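Local atomic coordinates of enterobactin synthetase component F-related protein (Vibrio cholerae serotype O1, PDB entry 4OXI), a protein that probably activates glycine with ATP to form glycyl-adenylate, as an adenylation enzyme of a lipopolysaccharide modification pathway linked to antimicrobial peptide resistance. Residues A[148-153]-A[169-174]; A[157-162]-A[184-189]; A[418-423]-A[445-450]. All blocks are in the same frame, centred on the assembly; numbering follows the deposited sequence.

Interaction 1: A[148-153]-A[169-174]; sequences IMVDAQ and LHIYAL
I148 and M149 pair with I171 and Y172 as neighbouring parallel strands. They belong to a beta-alpha-beta unit made of strand 147-149, helix 155-164 and strand 170-173, within a five-stranded parallel sheet.

Three backbone hydrogen bonds set the register. I148 N gives its hydrogen to H170 O at 2.8 Å, and I148 O takes the one from Y172 N at 2.7 Å. Two residues on from I148, V150 N donates to Y172 O at 2.9 Å. I148 O and Y172 O each also receive a CA-H contact, from I171 and M149 respectively.

The apolar contacts fall on two faces of the sheet. On the face of I148 and I171, helix 155-164 covers the strands. The CD1 of I148 meets CD1 of L169 at 4.0 Å. V150 lies further along and offers both methyls to I171, with CG2 the nearer, 3.8 Å from CG2 of I171. That same V150 CG2 also touches CB of A173. On the face of M149 and Y172, helices 78-95 and 108-119 pack instead. M149 starts with CG anti to the backbone N (chi1 -176°) and then bends at chi2 (84°). The bend carries the thioether along the second strand. SD passes CB of Y172 at 3.9 Å, with the two side chains at about a right angle, and CE ends on CG of L174. The Y172 ring stacks on H192 and meets W92 edge-to-face, so it is held from outside the pair.

Water completes the polar part beside V150 and L174. A single molecule donates to V150 O at 2.9 Å and accepts from the backbone N of L174 at 2.7 Å.

Interaction 2: A[157-162]-A[184-189]; sequences RLSSLL and QQYPQH
S159 and L162, one helical turn apart, meet the rings of Y186 and H189. The contact sets helix 155-164 against the end of helix 180-185 and the type I beta turn, Y186 to H189, that leads into strand 190-193. It lies at the border of the five-stranded parallel sheet.

S159 comes first. Its OG stands anti to the backbone N (chi1 177°), and this turns it to the phenol end of Y186. OG and Y186 OH share a hydrogen bond of 3.1 Å, and the serine oxygen lies near the plane of the ring, at its edge. Either hydroxyl could be the donor.

L162 carries most of the contact. It wedges between the two rings. Its CB sits over the centre of the Y186 ring, 3.8 Å from the ring centroid and 5° off the normal, a CH-pi contact. CG of Q185 lies against the opposite face of that ring. The CD1 branch of L162 leans on Y186 CD2 at 3.8 Å. The CD2 branch goes the other way, over the H189 imidazole, 3.6 Å from its centroid and displaced toward the rim. Q188 CG backs the other face of the imidazole. Each ring is thus pressed from both sides by aliphatic carbon.

The backbone of L162 adds the polar grip. ND1 of H189 is engaged by the backbone N of L169, consistent with a proton on NE2. Two groups hold L162 O: H189 NE2, and a water that donates at 2.8 Å and accepts from Q188 NE2. H189 NE2 donates to L162 O at 3.0 Å, close to the imidazole plane and on a carbonyl lone pair, with a C=O...N angle of 116°.

Interaction 3: A[418-423]-A[445-450]; sequences LLSGKQ and RLWYRS
S420 OG is gripped side-on by the guanidinium of R445. NH2 of R445 reaches S420 OG at 2.8 Å and NE reaches the same oxygen at 3.1 Å. The serine oxygen lies only 2° out of the guanidinium plane. S420 OG is also hydrogen-bonded to C393 O, so it serves three partners.

The contact pairs strand 416-419 with strand 445-457 in an antiparallel sheet. L419 and Y448 form the hydrogen-bonded pair. L419 N reaches Y448 O at 2.9 Å, and Y448 N reaches L419 O at 2.7 Å. Their side chains run side by side, with L419 CD1 at the edge of the phenol ring.

S420 OG takes the position between its backbone N and carbonyl carbon (chi1 64°), over the W447 indole. S420 CB stands 3.7 Å from the centroid of the six-membered ring, a CH-pi contact. NE of R445 lies over the same face, toward the rim. On the next residue, G421 N donates to a water that in turn donates to L446 O.

The side chain of S450, at the far end of segment 445-450, lies about 5 Å from the bound glycyl-adenosine-5'-phosphate. The charge of R445 probably polarises the serine hydroxyl of S420 and strengthens its donation to C393 O. The side-on grip by two N-H groups also fixes the rotation of the guanidinium.

Overall arrangement
Interactions 1 and 2 belong to one part of the fold, and interaction 3 lies across the chain's centre from interaction 1. The centres of the first two are about 11 Å apart, and their segments alternate along the chain. Helix 155-164 links them: it connects the two strands of interaction 1, packs on their sheet and supplies one side of interaction 2. I148 CD1 rests on L161 CD2 at 3.6 Å. Interaction 3 comes later in the chain, its centre about 37 Å and 42 Å from those of interactions 1 and 2. One strand of its separate antiparallel sheet, 445-457, passes close to the bound glycyl-adenosine-5'-phosphate, whereas interactions 1 and 2 are packing elsewhere in the fold.

Interaction 1: A[148-153]-A[169-174]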
loop_
_atom_site.group_PDB
_atom_site.type_symbol
_atom_site.label_atom_id
_atom_site.label_comp_id
_atom_site.label_asym_id
_atom_site.label_seq_id
_atom_site.Cartn_x
_atom_site.Cartn_y
_atom_site.Cartn_z
ATOM N N ILE A 148 -0.493 -20.444 2.179
ATOM C CA ILE A 148 -0.779 -19.361 3.102
ATOM C C ILE A 148 0.153 -19.375 4.303
ATOM O O ILE A 148 0.283 -20.408 4.987
ATOM C CB ILE A 148 -2.218 -19.442 3.616
ATOM C CG1 ILE A 148 -3.190 -19.653 2.460
ATOM C CG2 ILE A 148 -2.599 -18.145 4.357
ATOM C CD1 ILE A 148 -4.674 -19.635 2.924
ATOM N N MET A 149 0.793 -18.230 4.555
ATOM C CA MET A 149 1.604 -18.052 5.755
ATOM C C MET A 149 0.744 -17.520 6.885
ATOM O O MET A 149 0.065 -16.492 6.734
ATOM C CB MET A 149 2.726 -17.043 5.509
ATOM C CG MET A 149 3.651 -16.896 6.697
ATOM S SD MET A 149 4.903 -18.180 6.660
ATOM C CE MET A 149 5.763 -17.830 8.193
ATOM N N VAL A 150 0.785 -18.198 8.025
ATOM C CA VAL A 150 -0.056 -17.824 9.153
ATOM C C VAL A 150 0.811 -17.633 10.384
ATOM O O VAL A 150 2.034 -17.822 10.325
ATOM C CB VAL A 150 -1.152 -18.897 9.421
ATOM C CG1 VAL A 150 -1.922 -19.189 8.146
ATOM C CG2 VAL A 150 -0.535 -20.195 9.952
ATOM N N ASP A 151 0.177 -17.248 11.490
ATOM C CA ASP A 151 0.821 -17.220 12.811
ATOM C C ASP A 151 -0.244 -17.521 13.855
ATOM O O ASP A 151 -1.416 -17.665 13.505
ATOM C CB ASP A 151 1.455 -15.856 13.090
ATOM C CG ASP A 151 0.437 -14.706 13.042
ATOM O OD1 ASP A 151 -0.749 -14.904 13.382
ATOM O OD2 ASP A 151 0.822 -13.581 12.664
ATOM N N ALA A 152 0.144 -17.570 15.126
ATOM C CA ALA A 152 -0.778 -17.947 16.203
ATOM C C ALA A 152 -2.023 -17.060 16.304
ATOM O O ALA A 152 -3.118 -17.550 16.582
ATOM C CB ALA A 152 -0.041 -17.979 17.535
ATOM N N GLN A 153 -1.870 -15.764 16.060
ATOM C CA GLN A 153 -2.993 -14.841 16.164
ATOM C C GLN A 153 -4.076 -15.104 15.101
ATOM O O GLN A 153 -5.251 -14.775 15.298
ATOM C CB GLN A 153 -2.481 -13.386 16.118
ATOM C CG GLN A 153 -3.528 -12.341 15.763
ATOM C CD GLN A 153 -2.978 -10.908 15.778
ATOM O OE1 GLN A 153 -1.897 -10.651 16.315
ATOM N NE2 GLN A 153 -3.729 -9.972 15.189
ATOM N N LEU A 169 -5.299 -26.731 0.746
ATOM C CA LEU A 169 -4.455 -25.558 0.967
ATOM C C LEU A 169 -3.181 -25.985 1.674
ATOM O O LEU A 169 -3.176 -26.961 2.423
ATOM C CB LEU A 169 -5.177 -24.503 1.804
ATOM C CG LEU A 169 -6.378 -23.830 1.148
ATOM C CD1 LEU A 169 -6.971 -22.779 2.074
ATOM C CD2 LEU A 169 -5.971 -23.217 -0.186
ATOM N N HIS A 170 -2.097 -25.262 1.418
ATOM C CA HIS A 170 -0.832 -25.530 2.083
ATOM C C HIS A 170 -0.486 -24.392 3.033
ATOM O O HIS A 170 -0.260 -23.244 2.613
ATOM C CB HIS A 170 0.255 -25.778 1.045
ATOM C CG HIS A 170 0.040 -27.040 0.268
ATOM N ND1 HIS A 170 0.656 -28.231 0.598
ATOM C CD2 HIS A 170 -0.760 -27.308 -0.794
ATOM C CE1 HIS A 170 0.257 -29.173 -0.240
ATOM N NE2 HIS A 170 -0.594 -28.637 -1.097
ATOM N N ILE A 171 -0.485 -24.726 4.320
ATOM C CA ILE A 171 -0.392 -23.754 5.394
ATOM C C ILE A 171 1.026 -23.734 5.942
ATOM O O ILE A 171 1.571 -24.786 6.289
ATOM C CB ILE A 171 -1.339 -24.141 6.527
ATOM C CG1 ILE A 171 -2.738 -24.409 5.977
ATOM C CG2 ILE A 171 -1.365 -23.069 7.603
ATOM C CD1 ILE A 171 -3.357 -23.225 5.266
ATOM N N TYR A 172 1.631 -22.544 6.019
ATOM C CA TYR A 172 2.994 -22.437 6.506
ATOM C C TYR A 172 3.035 -21.648 7.795
ATOM O O TYR A 172 2.284 -20.692 7.962
ATOM C CB TYR A 172 3.901 -21.793 5.454
ATOM C CG TYR A 172 4.133 -22.700 4.276
ATOM C CD1 TYR A 172 5.240 -23.537 4.227
ATOM C CD2 TYR A 172 3.229 -22.745 3.221
ATOM C CE1 TYR A 172 5.448 -24.389 3.153
ATOM C CE2 TYR A 172 3.432 -23.588 2.147
ATOM C CZ TYR A 172 4.538 -24.409 2.125
ATOM O OH TYR A 172 4.737 -25.246 1.045
ATOM N N ALA A 173 3.913 -22.045 8.708
ATOM C CA ALA A 173 4.078 -21.315 9.962
ATOM C C ALA A 173 5.473 -21.548 10.522
ATOM O O ALA A 173 6.093 -22.571 10.235
ATOM C CB ALA A 173 3.016 -21.743 10.964
ATOM N N LEU A 174 5.973 -20.594 11.306
ATOM C CA LEU A 174 7.242 -20.772 12.008
ATOM C C LEU A 174 7.053 -21.795 13.148
ATOM O O LEU A 174 5.920 -22.061 13.551
ATOM C CB LEU A 174 7.740 -19.420 12.527
ATOM C CG LEU A 174 7.970 -18.369 11.435
ATOM C CD1 LEU A 174 8.184 -16.993 12.046
ATOM C CD2 LEU A 174 9.144 -18.754 10.541
HETATM O O HOH W 1 4.451 -18.395 11.828
#

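Interaction 2: A[157-162]-A[184-189]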
loop_
_atom_site.group_PDB
_atom_site.type_symbol
_atom_site.label_atom_id
_atom_site.label_comp_id
_atom_site.label_asym_id
_atom_site.label_seq_id
_atom_site.Cartn_x
_atom_site.Cartn_y
_atom_site.Cartn_z
ATOM N N ARG A 157 -9.156 -17.369 12.374
ATOM C CA ARG A 157 -9.622 -17.024 11.027
ATOM C C ARG A 157 -9.263 -18.113 10.028
ATOM O O ARG A 157 -10.020 -18.396 9.090
ATOM C CB ARG A 157 -9.012 -15.706 10.549
ATOM C CG ARG A 157 -9.579 -14.468 11.205
ATOM C CD ARG A 157 -8.752 -13.274 10.800
ATOM N NE ARG A 157 -9.028 -12.860 9.426
ATOM C CZ ARG A 157 -8.142 -12.260 8.642
ATOM N NH1 ARG A 157 -6.899 -12.047 9.076
ATOM N NH2 ARG A 157 -8.496 -11.874 7.427
ATOM N N LEU A 158 -8.088 -18.707 10.210
ATOM C CA LEU A 158 -7.658 -19.788 9.332
ATOM C C LEU A 158 -8.636 -20.954 9.415
ATOM O O LEU A 158 -9.058 -21.498 8.391
ATOM C CB LEU A 158 -6.257 -20.267 9.709
ATOM C CG LEU A 158 -5.841 -21.506 8.923
ATOM C CD1 LEU A 158 -5.742 -21.164 7.434
ATOM C CD2 LEU A 158 -4.526 -22.071 9.453
ATOM N N SER A 159 -9.004 -21.328 10.638
ATOM C CA SER A 159 -9.948 -22.434 10.829
ATOM C C SER A 159 -11.263 -22.256 10.061
ATOM O O SER A 159 -11.729 -23.203 9.427
ATOM C CB SER A 159 -10.214 -22.678 12.310
ATOM O OG SER A 159 -11.178 -23.699 12.458
ATOM N N SER A 160 -11.849 -21.054 10.082
ATOM C CA SER A 160 -13.066 -20.787 9.293
ATOM C C SER A 160 -12.815 -20.984 7.795
ATOM O O SER A 160 -13.676 -21.483 7.071
ATOM C CB SER A 160 -13.580 -19.364 9.525
ATOM O OG SER A 160 -13.630 -19.049 10.902
ATOM N N LEU A 161 -11.633 -20.586 7.329
ATOM C CA LEU A 161 -11.282 -20.764 5.922
ATOM C C LEU A 161 -11.161 -22.238 5.590
ATOM O O LEU A 161 -11.671 -22.694 4.581
ATOM C CB LEU A 161 -9.959 -20.057 5.585
ATOM C CG LEU A 161 -9.505 -20.200 4.126
ATOM C CD1 LEU A 161 -10.546 -19.578 3.223
ATOM C CD2 LEU A 161 -8.129 -19.557 3.878
ATOM N N LEU A 162 -10.454 -22.979 6.433
ATOM C CA LEU A 162 -10.182 -24.384 6.142
ATOM C C LEU A 162 -11.477 -25.177 6.133
ATOM O O LEU A 162 -11.632 -26.135 5.380
ATOM C CB LEU A 162 -9.213 -24.969 7.169
ATOM C CG LEU A 162 -7.809 -24.363 7.115
ATOM C CD1 LEU A 162 -6.900 -25.040 8.108
ATOM C CD2 LEU A 162 -7.247 -24.480 5.710
ATOM N N GLN A 184 -4.746 -32.200 12.680
ATOM C CA GLN A 184 -5.565 -33.381 12.938
ATOM C C GLN A 184 -6.989 -33.123 12.503
ATOM O O GLN A 184 -7.658 -33.998 11.956
ATOM C CB GLN A 184 -5.558 -33.720 14.434
ATOM C CG GLN A 184 -4.204 -34.148 14.989
ATOM C CD GLN A 184 -3.661 -35.390 14.312
ATOM O OE1 GLN A 184 -4.417 -36.201 13.773
ATOM N NE2 GLN A 184 -2.343 -35.546 14.332
ATOM N N GLN A 185 -7.457 -31.910 12.750
ATOM C CA GLN A 185 -8.818 -31.568 12.397
ATOM C C GLN A 185 -9.033 -31.430 10.888
ATOM O O GLN A 185 -10.123 -31.726 10.389
ATOM C CB GLN A 185 -9.252 -30.296 13.131
ATOM C CG GLN A 185 -10.673 -29.857 12.803
ATOM C CD GLN A 185 -11.053 -28.562 13.500
ATOM O OE1 GLN A 185 -10.245 -27.973 14.230
ATOM N NE2 GLN A 185 -12.285 -28.110 13.279
ATOM N N TYR A 186 -8.015 -30.989 10.149
ATOM C CA TYR A 186 -8.194 -30.770 8.703
ATOM C C TYR A 186 -7.216 -31.558 7.822
ATOM O O TYR A 186 -6.308 -30.976 7.222
ATOM C CB TYR A 186 -8.110 -29.278 8.366
ATOM C CG TYR A 186 -9.174 -28.441 9.044
ATOM C CD1 TYR A 186 -10.491 -28.487 8.623
ATOM C CD2 TYR A 186 -8.854 -27.598 10.099
ATOM C CE1 TYR A 186 -11.466 -27.729 9.237
ATOM C CE2 TYR A 186 -9.821 -26.837 10.720
ATOM C CZ TYR A 186 -11.125 -26.909 10.283
ATOM O OH TYR A 186 -12.095 -26.160 10.900
ATOM N N PRO A 187 -7.417 -32.881 7.709
ATOM C CA PRO A 187 -6.470 -33.665 6.911
ATOM C C PRO A 187 -6.654 -33.389 5.428
ATOM O O PRO A 187 -5.803 -33.770 4.632
ATOM C CB PRO A 187 -6.852 -35.116 7.238
ATOM C CG PRO A 187 -8.313 -35.047 7.553
ATOM C CD PRO A 187 -8.519 -33.708 8.237
ATOM N N GLN A 188 -7.753 -32.735 5.061
ATOM C CA GLN A 188 -7.966 -32.364 3.668
ATOM C C GLN A 188 -7.077 -31.177 3.272
ATOM O O GLN A 188 -7.021 -30.791 2.096
ATOM C CB GLN A 188 -9.444 -32.075 3.385
ATOM C CG GLN A 188 -10.002 -30.804 4.027
ATOM C CD GLN A 188 -10.500 -31.033 5.460
ATOM O OE1 GLN A 188 -9.901 -31.792 6.223
ATOM N NE2 GLN A 188 -11.596 -30.368 5.823
ATOM N N HIS A 189 -6.381 -30.611 4.257
ATOM C CA HIS A 189 -5.397 -29.576 3.994
ATOM C C HIS A 189 -4.056 -30.057 4.521
ATOM O O HIS A 189 -4.005 -31.049 5.260
ATOM C CB HIS A 189 -5.810 -28.257 4.652
ATOM C CG HIS A 189 -7.124 -27.732 4.164
ATOM N ND1 HIS A 189 -7.330 -27.339 2.856
ATOM C CD2 HIS A 189 -8.305 -27.545 4.804
ATOM C CE1 HIS A 189 -8.580 -26.937 2.712
ATOM N NE2 HIS A 189 -9.194 -27.053 3.877
HETATM O O HOH W 2 -12.573 -28.312 3.874
#

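Interaction 3: A[418-423]-A[445-450]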
loop_
_atom_site.group_PDB
_atom_site.type_symbol
_atom_site.label_atom_id
_atom_site.label_comp_id
_atom_site.label_asym_id
_atom_site.label_seq_id
_atom_site.Cartn_x
_atom_site.Cartn_y
_atom_site.Cartn_z
ATOM N N LEU A 418 -1.085 11.488 -16.806
ATOM C CA LEU A 418 -0.858 10.175 -17.384
ATOM C C LEU A 418 0.502 9.679 -16.921
ATOM O O LEU A 418 1.449 10.458 -16.825
ATOM C CB LEU A 418 -0.869 10.242 -18.911
ATOM C CG LEU A 418 -2.121 10.774 -19.601
ATOM C CD1 LEU A 418 -1.958 10.713 -21.108
ATOM C CD2 LEU A 418 -3.326 9.975 -19.176
ATOM N N LEU A 419 0.601 8.383 -16.634
ATOM C CA LEU A 419 1.839 7.824 -16.107
ATOM C C LEU A 419 2.401 6.788 -17.073
ATOM O O LEU A 419 1.650 6.086 -17.762
ATOM C CB LEU A 419 1.583 7.181 -14.737
ATOM C CG LEU A 419 0.835 8.073 -13.746
ATOM C CD1 LEU A 419 0.482 7.288 -12.505
ATOM C CD2 LEU A 419 1.674 9.289 -13.376
ATOM N N SER A 420 3.722 6.686 -17.121
ATOM C CA SER A 420 4.364 5.639 -17.901
ATOM C C SER A 420 5.730 5.349 -17.308
ATOM O O SER A 420 6.149 5.999 -16.352
ATOM C CB SER A 420 4.533 6.086 -19.349
ATOM O OG SER A 420 5.404 7.203 -19.406
ATOM N N GLY A 421 6.435 4.373 -17.869
ATOM C CA GLY A 421 7.793 4.131 -17.427
ATOM C C GLY A 421 7.946 2.786 -16.754
ATOM O O GLY A 421 7.031 1.947 -16.781
ATOM N N LYS A 422 9.108 2.593 -16.134
ATOM C CA LYS A 422 9.476 1.312 -15.540
ATOM C C LYS A 422 8.672 0.920 -14.295
ATOM O O LYS A 422 8.642 -0.257 -13.940
ATOM C CB LYS A 422 10.981 1.284 -15.232
ATOM C CG LYS A 422 11.859 0.943 -16.443
ATOM C CD LYS A 422 13.316 1.349 -16.221
ATOM C CE LYS A 422 13.465 2.865 -16.251
ATOM N NZ LYS A 422 14.681 3.353 -15.528
ATOM N N GLN A 423 8.005 1.877 -13.649
ATOM C CA GLN A 423 7.187 1.554 -12.468
ATOM C C GLN A 423 5.745 1.186 -12.804
ATOM O O GLN A 423 5.003 0.729 -11.943
ATOM C CB GLN A 423 7.193 2.714 -11.464
ATOM C CG GLN A 423 8.510 2.869 -10.732
ATOM C CD GLN A 423 8.546 4.112 -9.906
ATOM O OE1 GLN A 423 9.550 4.812 -9.881
ATOM N NE2 GLN A 423 7.450 4.401 -9.210
ATOM N N ARG A 445 5.073 3.878 -26.343
ATOM C CA ARG A 445 5.007 3.524 -24.919
ATOM C C ARG A 445 3.603 3.375 -24.333
ATOM O O ARG A 445 2.615 3.929 -24.840
ATOM C CB ARG A 445 5.877 4.448 -24.053
ATOM C CG ARG A 445 5.470 5.901 -24.047
ATOM C CD ARG A 445 6.617 6.786 -23.559
ATOM N NE ARG A 445 6.802 6.749 -22.108
ATOM C CZ ARG A 445 7.961 6.484 -21.505
ATOM N NH1 ARG A 445 9.040 6.227 -22.224
ATOM N NH2 ARG A 445 8.043 6.472 -20.181
ATOM N N LEU A 446 3.531 2.586 -23.267
ATOM C CA LEU A 446 2.276 2.339 -22.583
ATOM C C LEU A 446 2.033 3.471 -21.598
ATOM O O LEU A 446 2.912 3.788 -20.790
ATOM C CB LEU A 446 2.323 0.995 -21.851
ATOM C CG LEU A 446 1.062 0.635 -21.055
ATOM C CD1 LEU A 446 -0.097 0.397 -22.004
ATOM C CD2 LEU A 446 1.295 -0.584 -20.153
ATOM N N TRP A 447 0.856 4.091 -21.681
ATOM C CA TRP A 447 0.458 5.128 -20.732
ATOM C C TRP A 447 -0.683 4.659 -19.838
ATOM O O TRP A 447 -1.473 3.802 -20.231
ATOM C CB TRP A 447 0.028 6.397 -21.473
ATOM C CG TRP A 447 1.160 7.121 -22.098
ATOM C CD1 TRP A 447 1.567 7.044 -23.400
ATOM C CD2 TRP A 447 2.052 8.038 -21.451
ATOM N NE1 TRP A 447 2.653 7.863 -23.601
ATOM C CE2 TRP A 447 2.973 8.480 -22.421
ATOM C CE3 TRP A 447 2.162 8.524 -20.145
ATOM C CZ2 TRP A 447 3.994 9.386 -22.124
ATOM C CZ3 TRP A 447 3.174 9.426 -19.850
ATOM C CH2 TRP A 447 4.074 9.851 -20.835
ATOM N N TYR A 448 -0.780 5.236 -18.641
ATOM C CA TYR A 448 -1.871 4.930 -17.714
ATOM C C TYR A 448 -2.632 6.189 -17.328
ATOM O O TYR A 448 -2.027 7.195 -16.939
ATOM C CB TYR A 448 -1.327 4.232 -16.455
ATOM C CG TYR A 448 -2.307 4.110 -15.293
ATOM C CD1 TYR A 448 -3.341 3.176 -15.313
ATOM C CD2 TYR A 448 -2.171 4.910 -14.170
ATOM C CE1 TYR A 448 -4.219 3.066 -14.247
ATOM C CE2 TYR A 448 -3.035 4.813 -13.117
ATOM C CZ TYR A 448 -4.054 3.892 -13.156
ATOM O OH TYR A 448 -4.902 3.811 -12.085
ATOM N N ARG A 449 -3.958 6.129 -17.431
ATOM C CA ARG A 449 -4.817 7.241 -17.037
ATOM C C ARG A 449 -5.034 7.225 -15.540
ATOM O O ARG A 449 -5.792 6.401 -15.030
ATOM C CB ARG A 449 -6.183 7.143 -17.720
ATOM C CG ARG A 449 -6.133 6.960 -19.235
ATOM C CD ARG A 449 -7.544 6.795 -19.781
ATOM N NE ARG A 449 -7.538 6.337 -21.162
ATOM C CZ ARG A 449 -7.426 7.150 -22.204
ATOM N NH1 ARG A 449 -7.308 8.458 -21.999
ATOM N NH2 ARG A 449 -7.426 6.657 -23.440
ATOM N N SER A 450 -4.401 8.155 -14.839
ATOM C CA SER A 450 -4.414 8.147 -13.383
ATOM C C SER A 450 -5.783 8.507 -12.835
ATOM O O SER A 450 -6.187 8.029 -11.765
ATOM C CB SER A 450 -3.370 9.127 -12.839
ATOM O OG SER A 450 -3.789 10.462 -13.059
HETATM O O HOH W 3 5.209 2.819 -20.000
#